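Local coordinates for protein oxidoreductase (Corynebacterium diphtheriae, PDB 3K20) that probably acts as an FMN-dependent oxidoreductase, with a flavodoxin-like fold of the NADPH-dependent FMN reductase family, at residues R12-I17 with L49-I54; S57-D62 with T73-E78; L89-P94 with M119-A124. All coordinates share one frame; numbering follows the deposited sequence.

Contacts 1 and 3 are strand pairings of one parallel five-stranded sheet, whose order is 49-55, 12-18, 88-94, 120-127, 150-159; their centres lie about 11 Å apart. The shared border runs between strands 12-18 and 88-94, where Ile17 N approaches Val90 O at 2.9 Å. Contact 2 sits outside the sheet, where helices 60-67 and 74-85 begin, its centre about 17 Å from that of contact 1 and about 19 Å from that of contact 3. Leu59 joins it to contact 1, its CD1 3.6 Å from Ile54 CG2. Along the chain the contacts follow in series, 1, 2, 3, so contact 2 belongs to the connection leading from the edge strand back to the middle of the sheet.

Contact 1 of 3, residues R12-I17 with L49-I54; sequences RTLAVI and LSVSTI
Ser50 is held twice by the facing strand: its N donates to Arg12 O at 2.8 Å, and its O accepts from Leu14 N. Strands 12-17 and 49-54 run parallel, their axes 4.6 Å apart at closest and turned by 23°, and five backbone hydrogen bonds join them. Ser52 repeats the pattern, donating to Leu14 O and accepting from Val16 N, and Ile54 N closes the ladder on Val16 O at 2.7 Å. Even-numbered residues thus supply every donor and acceptor of these bonds. Thr13, Ala15 and Ile17 turn their backbone polar groups the other way, to strand 88-94 and the Asp87 loop before it. Arg12 sends its guanidinium away from the pairing, NE in a salt bridge with Glu47 and NH2 on Glu189 O. Most of the apolar packing is on the face of Leu14 and Val16; on the other, Ile17 CD1 lies 4.0 Å from Ile54 CB. Leu49 CD1 meets Leu14 CB at 3.5 Å, the two side chains meeting at a slant. With CG1 anti to the backbone N (chi1 -171°), Val16 turns CG2 toward Val51 CG2, 3.5 Å away. Helix 26-44 lies over this face, touching Leu14, Leu49, Val51 and Thr53. Strand, covering helix and neighbouring parallel strand form a beta-alpha-beta unit, the first of the flavodoxin-like fold.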
loop_
_atom_site.group_PDB
_atom_site.type_symbol
_atom_site.label_atom_id
_atom_site.label_comp_id
_atom_site.label_asym_id
_atom_site.label_seq_id
_atom_site.Cartn_x
_atom_site.Cartn_y
_atom_site.Cartn_z
ATOM N N ARG A 12 -19.584 -14.220 -25.475
ATOM C CA ARG A 12 -18.756 -13.956 -24.311
ATOM C C ARG A 12 -19.555 -13.234 -23.245
ATOM O O ARG A 12 -20.402 -12.398 -23.546
ATOM C CB ARG A 12 -17.536 -13.129 -24.714
ATOM C CG ARG A 12 -16.368 -13.955 -25.230
ATOM C CD ARG A 12 -16.760 -14.875 -26.364
ATOM N NE ARG A 12 -15.598 -15.551 -26.936
ATOM C CZ ARG A 12 -14.814 -16.396 -26.272
ATOM N NH1 ARG A 12 -15.063 -16.678 -25.000
ATOM N NH2 ARG A 12 -13.781 -16.960 -26.881
ATOM N N THR A 13 -19.272 -13.570 -21.992
ATOM C CA THR A 13 -19.963 -12.991 -20.843
ATOM C C THR A 13 -19.079 -12.076 -19.999
ATOM O O THR A 13 -17.952 -12.429 -19.657
ATOM C CB THR A 13 -20.501 -14.089 -19.916
ATOM O OG1 THR A 13 -19.447 -15.018 -19.630
ATOM C CG2 THR A 13 -21.673 -14.815 -20.561
ATOM N N LEU A 14 -19.610 -10.909 -19.648
ATOM C CA LEU A 14 -18.881 -9.941 -18.839
ATOM C C LEU A 14 -19.669 -9.551 -17.591
ATOM O O LEU A 14 -20.753 -8.983 -17.695
ATOM C CB LEU A 14 -18.598 -8.679 -19.651
ATOM C CG LEU A 14 -17.906 -7.563 -18.860
ATOM C CD1 LEU A 14 -16.443 -7.948 -18.607
ATOM C CD2 LEU A 14 -17.999 -6.234 -19.619
ATOM N N ALA A 15 -19.127 -9.853 -16.413
ATOM C CA ALA A 15 -19.793 -9.491 -15.160
ATOM C C ALA A 15 -19.294 -8.109 -14.745
ATOM O O ALA A 15 -18.128 -7.773 -14.973
ATOM C CB ALA A 15 -19.472 -10.504 -14.068
ATOM N N VAL A 16 -20.172 -7.307 -14.150
ATOM C CA VAL A 16 -19.787 -5.972 -13.712
ATOM C C VAL A 16 -20.316 -5.721 -12.316
ATOM O O VAL A 16 -21.518 -5.818 -12.085
ATOM C CB VAL A 16 -20.360 -4.874 -14.627
ATOM C CG1 VAL A 16 -19.739 -3.534 -14.263
ATOM C CG2 VAL A 16 -20.102 -5.214 -16.087
ATOM N N ILE A 17 -19.427 -5.396 -11.386
ATOM C CA ILE A 17 -19.839 -5.122 -10.016
ATOM C C ILE A 17 -19.698 -3.635 -9.727
ATOM O O ILE A 17 -18.592 -3.097 -9.739
ATOM C CB ILE A 17 -18.979 -5.901 -8.990
ATOM C CG1 ILE A 17 -18.964 -7.394 -9.329
ATOM C CG2 ILE A 17 -19.531 -5.684 -7.579
ATOM C CD1 ILE A 17 -20.326 -8.056 -9.280
ATOM N N LEU A 49 -20.786 -9.589 -26.900
ATOM C CA LEU A 49 -20.528 -9.567 -25.470
ATOM C C LEU A 49 -21.795 -9.285 -24.669
ATOM O O LEU A 49 -22.458 -8.265 -24.865
ATOM C CB LEU A 49 -19.456 -8.509 -25.169
ATOM C CG LEU A 49 -18.538 -8.572 -23.938
ATOM C CD1 LEU A 49 -19.015 -7.577 -22.915
ATOM C CD2 LEU A 49 -18.468 -9.988 -23.377
ATOM N N SER A 50 -22.132 -10.206 -23.773
ATOM C CA SER A 50 -23.306 -10.062 -22.915
ATOM C C SER A 50 -22.842 -9.525 -21.558
ATOM O O SER A 50 -22.115 -10.210 -20.839
ATOM C CB SER A 50 -23.988 -11.421 -22.738
ATOM O OG SER A 50 -25.061 -11.332 -21.823
ATOM N N VAL A 51 -23.258 -8.308 -21.214
ATOM C CA VAL A 51 -22.853 -7.699 -19.948
ATOM C C VAL A 51 -23.939 -7.692 -18.864
ATOM O O VAL A 51 -25.001 -7.092 -19.016
ATOM C CB VAL A 51 -22.329 -6.245 -20.176
ATOM C CG1 VAL A 51 -23.224 -5.524 -21.160
ATOM C CG2 VAL A 51 -22.271 -5.469 -18.847
ATOM N N SER A 52 -23.642 -8.377 -17.764
ATOM C CA SER A 52 -24.536 -8.480 -16.619
ATOM C C SER A 52 -24.005 -7.622 -15.470
ATOM O O SER A 52 -22.994 -7.954 -14.850
ATOM C CB SER A 52 -24.624 -9.940 -16.166
ATOM O OG SER A 52 -25.250 -10.045 -14.900
ATOM N N THR A 53 -24.685 -6.520 -15.180
ATOM C CA THR A 53 -24.239 -5.641 -14.111
ATOM C C THR A 53 -24.978 -5.854 -12.795
ATOM O O THR A 53 -26.192 -6.049 -12.775
ATOM C CB THR A 53 -24.389 -4.173 -14.511
ATOM O OG1 THR A 53 -23.760 -3.959 -15.776
ATOM C CG2 THR A 53 -23.731 -3.270 -13.480
ATOM N N ILE A 54 -24.233 -5.812 -11.696
ATOM C CA ILE A 54 -24.819 -5.975 -10.374
ATOM C C ILE A 54 -24.547 -4.736 -9.534
ATOM O O ILE A 54 -23.397 -4.319 -9.388
ATOM C CB ILE A 54 -24.233 -7.204 -9.619
ATOM C CG1 ILE A 54 -24.712 -8.508 -10.259
ATOM C CG2 ILE A 54 -24.684 -7.188 -8.170
ATOM C CD1 ILE A 54 -24.028 -8.863 -11.568
#

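Contact 2 of 3, residues S57-D62 with T73-E78; sequences SELIPD and TTKLEE
Asp62 and Thr73 make the close polar junction of this contact: Thr73 OG1 donates to Asp62 OD2 at 2.6 Å, and OD2 receives it on its anti lone pair, the one away from OD1. The same hydroxyl oxygen accepts from Leu76 N at 3.1 Å with an N-H...O angle of 154°, which makes Thr73 the N-cap of helix 74-85. OG1 therefore has two defined roles, donor across the contact and acceptor within its own helix turn. Its first torsion allows both, since chi1 of 64° sets OG1 between the backbone N and the carbonyl carbon. The side chains of Asp62 and Thr73 cross at about a right angle, and Asp62, itself buried, points its CB toward the facing segment. Beside this hydroxyl-carboxylate bond, Leu76, also buried, brings CD2 to 3.9 Å from Asp62 O.

The other side is looser and formed by Lys75, an exposed residue. Its chain is extended throughout, starting with CG anti to the backbone N (chi1 -174°), and it reaches along the carboxylate of Asp62 toward the 57-62 segment. CB lies 3.6 Å from Asp62 OD2, whereas farther out CE rests against Leu59 CD2 at 4.0 Å. The terminal NZ makes a weak hydrogen bond to Glu58 O at 3.5 Å. It remains 4.5 Å from Asp62 OD1, near enough for attraction between opposite charges but beyond a salt bridge.

Chemically, the contact thus rests on a carboxylate gripping a helix-capping hydroxyl. Asp62 is a second-shell partner, consistent with its holding the capping hydroxyl in place, and the start of helix 74-85, together with the nearby ammonium group, would be expected to favour its charged form.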
loop_
_atom_site.group_PDB
_atom_site.type_symbol
_atom_site.label_atom_id
_atom_site.label_comp_id
_atom_site.label_asym_id
_atom_site.label_seq_id
_atom_site.Cartn_x
_atom_site.Cartn_y
_atom_site.Cartn_z
ATOM N N SER A 57 -25.638 -2.123 -3.857
ATOM C CA SER A 57 -26.605 -1.515 -2.954
ATOM C C SER A 57 -27.934 -2.272 -2.993
ATOM O O SER A 57 -28.787 -2.072 -2.136
ATOM C CB SER A 57 -26.834 -0.050 -3.336
ATOM O OG SER A 57 -27.422 0.047 -4.628
ATOM N N GLU A 58 -28.114 -3.142 -3.980
ATOM C CA GLU A 58 -29.353 -3.903 -4.090
ATOM C C GLU A 58 -29.168 -5.325 -3.577
ATOM O O GLU A 58 -30.058 -6.164 -3.707
ATOM C CB GLU A 58 -29.837 -3.918 -5.541
ATOM C CG GLU A 58 -29.865 -2.524 -6.160
ATOM C CD GLU A 58 -30.416 -2.494 -7.581
ATOM O OE1 GLU A 58 -30.020 -3.351 -8.404
ATOM O OE2 GLU A 58 -31.240 -1.598 -7.877
ATOM N N LEU A 59 -27.999 -5.600 -3.010
ATOM C CA LEU A 59 -27.705 -6.917 -2.449
ATOM C C LEU A 59 -27.432 -6.788 -0.957
ATOM O O LEU A 59 -26.999 -7.738 -0.305
ATOM C CB LEU A 59 -26.480 -7.533 -3.119
ATOM C CG LEU A 59 -26.677 -8.152 -4.494
ATOM C CD1 LEU A 59 -25.352 -8.749 -4.958
ATOM C CD2 LEU A 59 -27.763 -9.226 -4.422
ATOM N N ILE A 60 -27.684 -5.597 -0.426
ATOM C CA ILE A 60 -27.443 -5.321 0.975
ATOM C C ILE A 60 -28.062 -6.347 1.918
ATOM O O ILE A 60 -27.351 -6.972 2.698
ATOM C CB ILE A 60 -27.902 -3.894 1.312
ATOM C CG1 ILE A 60 -26.851 -2.914 0.778
ATOM C CG2 ILE A 60 -28.116 -3.733 2.807
ATOM C CD1 ILE A 60 -27.170 -1.469 1.006
ATOM N N PRO A 61 -29.388 -6.551 1.858
ATOM C CA PRO A 61 -29.936 -7.547 2.778
ATOM C C PRO A 61 -29.270 -8.916 2.668
ATOM O O PRO A 61 -29.079 -9.598 3.675
ATOM C CB PRO A 61 -31.425 -7.582 2.416
ATOM C CG PRO A 61 -31.457 -7.139 1.001
ATOM C CD PRO A 61 -30.446 -6.014 0.987
ATOM N N ASP A 62 -28.897 -9.315 1.458
ATOM C CA ASP A 62 -28.266 -10.616 1.268
ATOM C C ASP A 62 -26.870 -10.670 1.884
ATOM O O ASP A 62 -26.446 -11.709 2.400
ATOM C CB ASP A 62 -28.201 -10.946 -0.219
ATOM C CG ASP A 62 -29.550 -10.850 -0.884
ATOM O OD1 ASP A 62 -30.070 -9.720 -1.049
ATOM O OD2 ASP A 62 -30.103 -11.912 -1.235
ATOM N N THR A 73 -28.062 -16.502 0.652
ATOM C CA THR A 73 -29.411 -16.573 0.117
ATOM C C THR A 73 -29.332 -17.176 -1.285
ATOM O O THR A 73 -28.241 -17.347 -1.838
ATOM C CB THR A 73 -30.040 -15.187 0.013
ATOM O OG1 THR A 73 -29.305 -14.400 -0.936
ATOM C CG2 THR A 73 -30.027 -14.505 1.368
ATOM N N THR A 74 -30.484 -17.505 -1.858
ATOM C CA THR A 74 -30.503 -18.084 -3.194
ATOM C C THR A 74 -30.093 -17.029 -4.211
ATOM O O THR A 74 -29.356 -17.310 -5.154
ATOM C CB THR A 74 -31.902 -18.601 -3.561
ATOM O OG1 THR A 74 -32.233 -19.703 -2.711
ATOM C CG2 THR A 74 -31.950 -19.049 -5.023
ATOM N N LYS A 75 -30.580 -15.813 -4.009
ATOM C CA LYS A 75 -30.281 -14.712 -4.905
ATOM C C LYS A 75 -28.771 -14.486 -4.970
ATOM O O LYS A 75 -28.207 -14.259 -6.044
ATOM C CB LYS A 75 -30.996 -13.454 -4.411
ATOM C CG LYS A 75 -30.896 -12.250 -5.317
ATOM C CD LYS A 75 -31.731 -11.112 -4.745
ATOM C CE LYS A 75 -31.581 -9.836 -5.559
ATOM N NZ LYS A 75 -32.196 -8.669 -4.866
ATOM N N LEU A 76 -28.118 -14.575 -3.818
ATOM C CA LEU A 76 -26.675 -14.369 -3.737
ATOM C C LEU A 76 -25.903 -15.543 -4.317
ATOM O O LEU A 76 -24.900 -15.359 -5.002
ATOM C CB LEU A 76 -26.264 -14.136 -2.272
ATOM C CG LEU A 76 -24.789 -13.882 -1.961
ATOM C CD1 LEU A 76 -24.293 -12.675 -2.740
ATOM C CD2 LEU A 76 -24.623 -13.655 -0.474
ATOM N N GLU A 77 -26.374 -16.749 -4.036
ATOM C CA GLU A 77 -25.724 -17.952 -4.530
ATOM C C GLU A 77 -25.682 -17.965 -6.058
ATOM O O GLU A 77 -24.699 -18.410 -6.647
ATOM C CB GLU A 77 -26.457 -19.187 -3.996
ATOM C CG GLU A 77 -26.035 -20.516 -4.614
ATOM C CD GLU A 77 -24.542 -20.769 -4.510
ATOM O OE1 GLU A 77 -23.981 -20.607 -3.396
ATOM O OE2 GLU A 77 -23.928 -21.136 -5.541
ATOM N N GLU A 78 -26.738 -17.457 -6.693
ATOM C CA GLU A 78 -26.821 -17.423 -8.154
ATOM C C GLU A 78 -25.928 -16.338 -8.747
ATOM O O GLU A 78 -25.341 -16.504 -9.818
ATOM C CB GLU A 78 -28.260 -17.174 -8.595
ATOM C CG GLU A 78 -29.257 -18.155 -8.019
ATOM C CD GLU A 78 -30.643 -17.975 -8.598
ATOM O OE1 GLU A 78 -31.137 -16.823 -8.645
ATOM O OE2 GLU A 78 -31.239 -18.995 -8.999
#

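Contact 3 of 3, residues L89-P94 with M119-A124; sequences LVVATP and MPTIIA
Leu89, with the largest area buried by this contact, packs its CB and CD2 against Thr121 and the selenomethionine Met119. Its CG is anti to the backbone N (chi1 168°), which lays the chain beside Thr121, both pointing the same way, with CD2 3.6 Å from Thr121 OG1. Met119 CG approaches Leu89 CB at 3.7 Å, next to the threonine hydroxyl and not opposite it. The Leu89 backbone is held as well: N donates to Pro120 O, and O accepts from Ile122 N at 2.9 Å.

Ala124, the next in buried area, packs its small CB against the backbone, 3.6 Å from Val91 O. Its N donates to that carbonyl at 2.8 Å, while its O accepts from Thr93 N at 3.2 Å. This last bond is less well aligned, with the donor 36° out of the carbonyl plane and an N-H...O angle of 137°.

Val91, third, donates its N-H to Ile122 O and sets CG2 3.9 Å from Ile123 CG2. Helix 135-146 covers the face of Thr121 and Ile123; helices 26-44 and 165-186 cover the other, with Val90 and Ile122. The two parallel strands, joined through helix 102-109, form a beta-alpha-beta unit at the centre of the sheet. Because every touching residue is buried, the chemistry implies a hydrophobic core in which the five interstrand bonds satisfy the backbone groups facing across the pair.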
loop_
_atom_site.group_PDB
_atom_site.type_symbol
_atom_site.label_atom_id
_atom_site.label_comp_id
_atom_site.label_asym_id
_atom_site.label_seq_id
_atom_site.Cartn_x
_atom_site.Cartn_y
_atom_site.Cartn_z
ATOM N N LEU A 89 -14.380 -9.603 -16.105
ATOM C CA LEU A 89 -14.922 -8.893 -14.964
ATOM C C LEU A 89 -14.496 -7.432 -14.880
ATOM O O LEU A 89 -13.352 -7.080 -15.180
ATOM C CB LEU A 89 -14.504 -9.612 -13.676
ATOM C CG LEU A 89 -14.742 -8.844 -12.380
ATOM C CD1 LEU A 89 -16.252 -8.675 -12.169
ATOM C CD2 LEU A 89 -14.090 -9.579 -11.209
ATOM N N VAL A 90 -15.435 -6.588 -14.463
ATOM C CA VAL A 90 -15.179 -5.171 -14.270
ATOM C C VAL A 90 -15.676 -4.858 -12.865
ATOM O O VAL A 90 -16.800 -5.221 -12.513
ATOM C CB VAL A 90 -15.965 -4.283 -15.262
ATOM C CG1 VAL A 90 -15.678 -2.809 -14.976
ATOM C CG2 VAL A 90 -15.589 -4.625 -16.689
ATOM N N VAL A 91 -14.845 -4.208 -12.057
ATOM C CA VAL A 91 -15.263 -3.839 -10.710
ATOM C C VAL A 91 -15.053 -2.338 -10.535
ATOM O O VAL A 91 -14.009 -1.806 -10.912
ATOM C CB VAL A 91 -14.489 -4.636 -9.642
ATOM C CG1 VAL A 91 -14.806 -6.113 -9.798
ATOM C CG2 VAL A 91 -12.995 -4.405 -9.777
ATOM N N ALA A 92 -16.062 -1.656 -9.991
ATOM C CA ALA A 92 -16.007 -0.208 -9.794
ATOM C C ALA A 92 -16.460 0.200 -8.391
ATOM O O ALA A 92 -17.407 -0.375 -7.838
ATOM C CB ALA A 92 -16.879 0.491 -10.842
ATOM N N THR A 93 -15.800 1.200 -7.815
ATOM C CA THR A 93 -16.173 1.642 -6.481
ATOM C C THR A 93 -15.926 3.113 -6.228
ATOM O O THR A 93 -15.063 3.730 -6.855
ATOM C CB THR A 93 -15.390 0.864 -5.387
ATOM O OG1 THR A 93 -15.639 1.452 -4.100
ATOM C CG2 THR A 93 -13.886 0.912 -5.667
ATOM N N PRO A 94 -16.712 3.701 -5.316
ATOM C CA PRO A 94 -16.584 5.109 -4.939
ATOM C C PRO A 94 -15.419 5.116 -3.948
ATOM O O PRO A 94 -15.044 4.062 -3.423
ATOM C CB PRO A 94 -17.901 5.404 -4.215
ATOM C CG PRO A 94 -18.841 4.360 -4.738
ATOM C CD PRO A 94 -17.976 3.144 -4.803
HETATM N N MSE A 119 -9.520 -15.001 -13.419
HETATM C CA MSE A 119 -10.480 -14.061 -13.971
HETATM C C MSE A 119 -9.906 -12.763 -14.545
HETATM O O MSE A 119 -9.275 -11.981 -13.831
HETATM C CB MSE A 119 -11.531 -13.700 -12.912
HETATM C CG MSE A 119 -12.599 -12.722 -13.413
HETATM SE SE MSE A 119 -13.786 -13.433 -14.785
HETATM C CE MSE A 119 -14.951 -14.498 -13.659
ATOM N N PRO A 120 -10.115 -12.528 -15.851
ATOM C CA PRO A 120 -9.622 -11.303 -16.495
ATOM C C PRO A 120 -10.408 -10.160 -15.859
ATOM O O PRO A 120 -11.636 -10.232 -15.773
ATOM C CB PRO A 120 -9.989 -11.512 -17.958
ATOM C CG PRO A 120 -9.887 -12.999 -18.113
ATOM C CD PRO A 120 -10.568 -13.504 -16.859
ATOM N N THR A 121 -9.721 -9.101 -15.440
ATOM C CA THR A 121 -10.411 -8.022 -14.749
ATOM C C THR A 121 -9.906 -6.603 -14.956
ATOM O O THR A 121 -8.710 -6.369 -15.099
ATOM C CB THR A 121 -10.372 -8.294 -13.231
ATOM O OG1 THR A 121 -10.941 -9.582 -12.966
ATOM C CG2 THR A 121 -11.127 -7.224 -12.467
ATOM N N ILE A 122 -10.833 -5.655 -14.956
ATOM C CA ILE A 122 -10.474 -4.254 -15.059
ATOM C C ILE A 122 -10.896 -3.657 -13.731
ATOM O O ILE A 122 -12.043 -3.819 -13.328
ATOM C CB ILE A 122 -11.251 -3.525 -16.166
ATOM C CG1 ILE A 122 -10.831 -4.039 -17.540
ATOM C CG2 ILE A 122 -10.999 -2.022 -16.068
ATOM C CD1 ILE A 122 -11.506 -3.300 -18.683
ATOM N N ILE A 123 -9.982 -2.993 -13.033
ATOM C CA ILE A 123 -10.347 -2.371 -11.761
ATOM C C ILE A 123 -10.598 -0.889 -12.016
ATOM O O ILE A 123 -9.825 -0.234 -12.723
ATOM C CB ILE A 123 -9.238 -2.510 -10.684
ATOM C CG1 ILE A 123 -7.890 -2.062 -11.245
ATOM C CG2 ILE A 123 -9.180 -3.949 -10.172
ATOM C CD1 ILE A 123 -6.798 -2.043 -10.206
ATOM N N ALA A 124 -11.685 -0.370 -11.448
ATOM C CA ALA A 124 -12.058 1.032 -11.627
ATOM C C ALA A 124 -12.554 1.677 -10.336
ATOM O O ALA A 124 -13.046 1.001 -9.433
ATOM C CB ALA A 124 -13.138 1.151 -12.702
#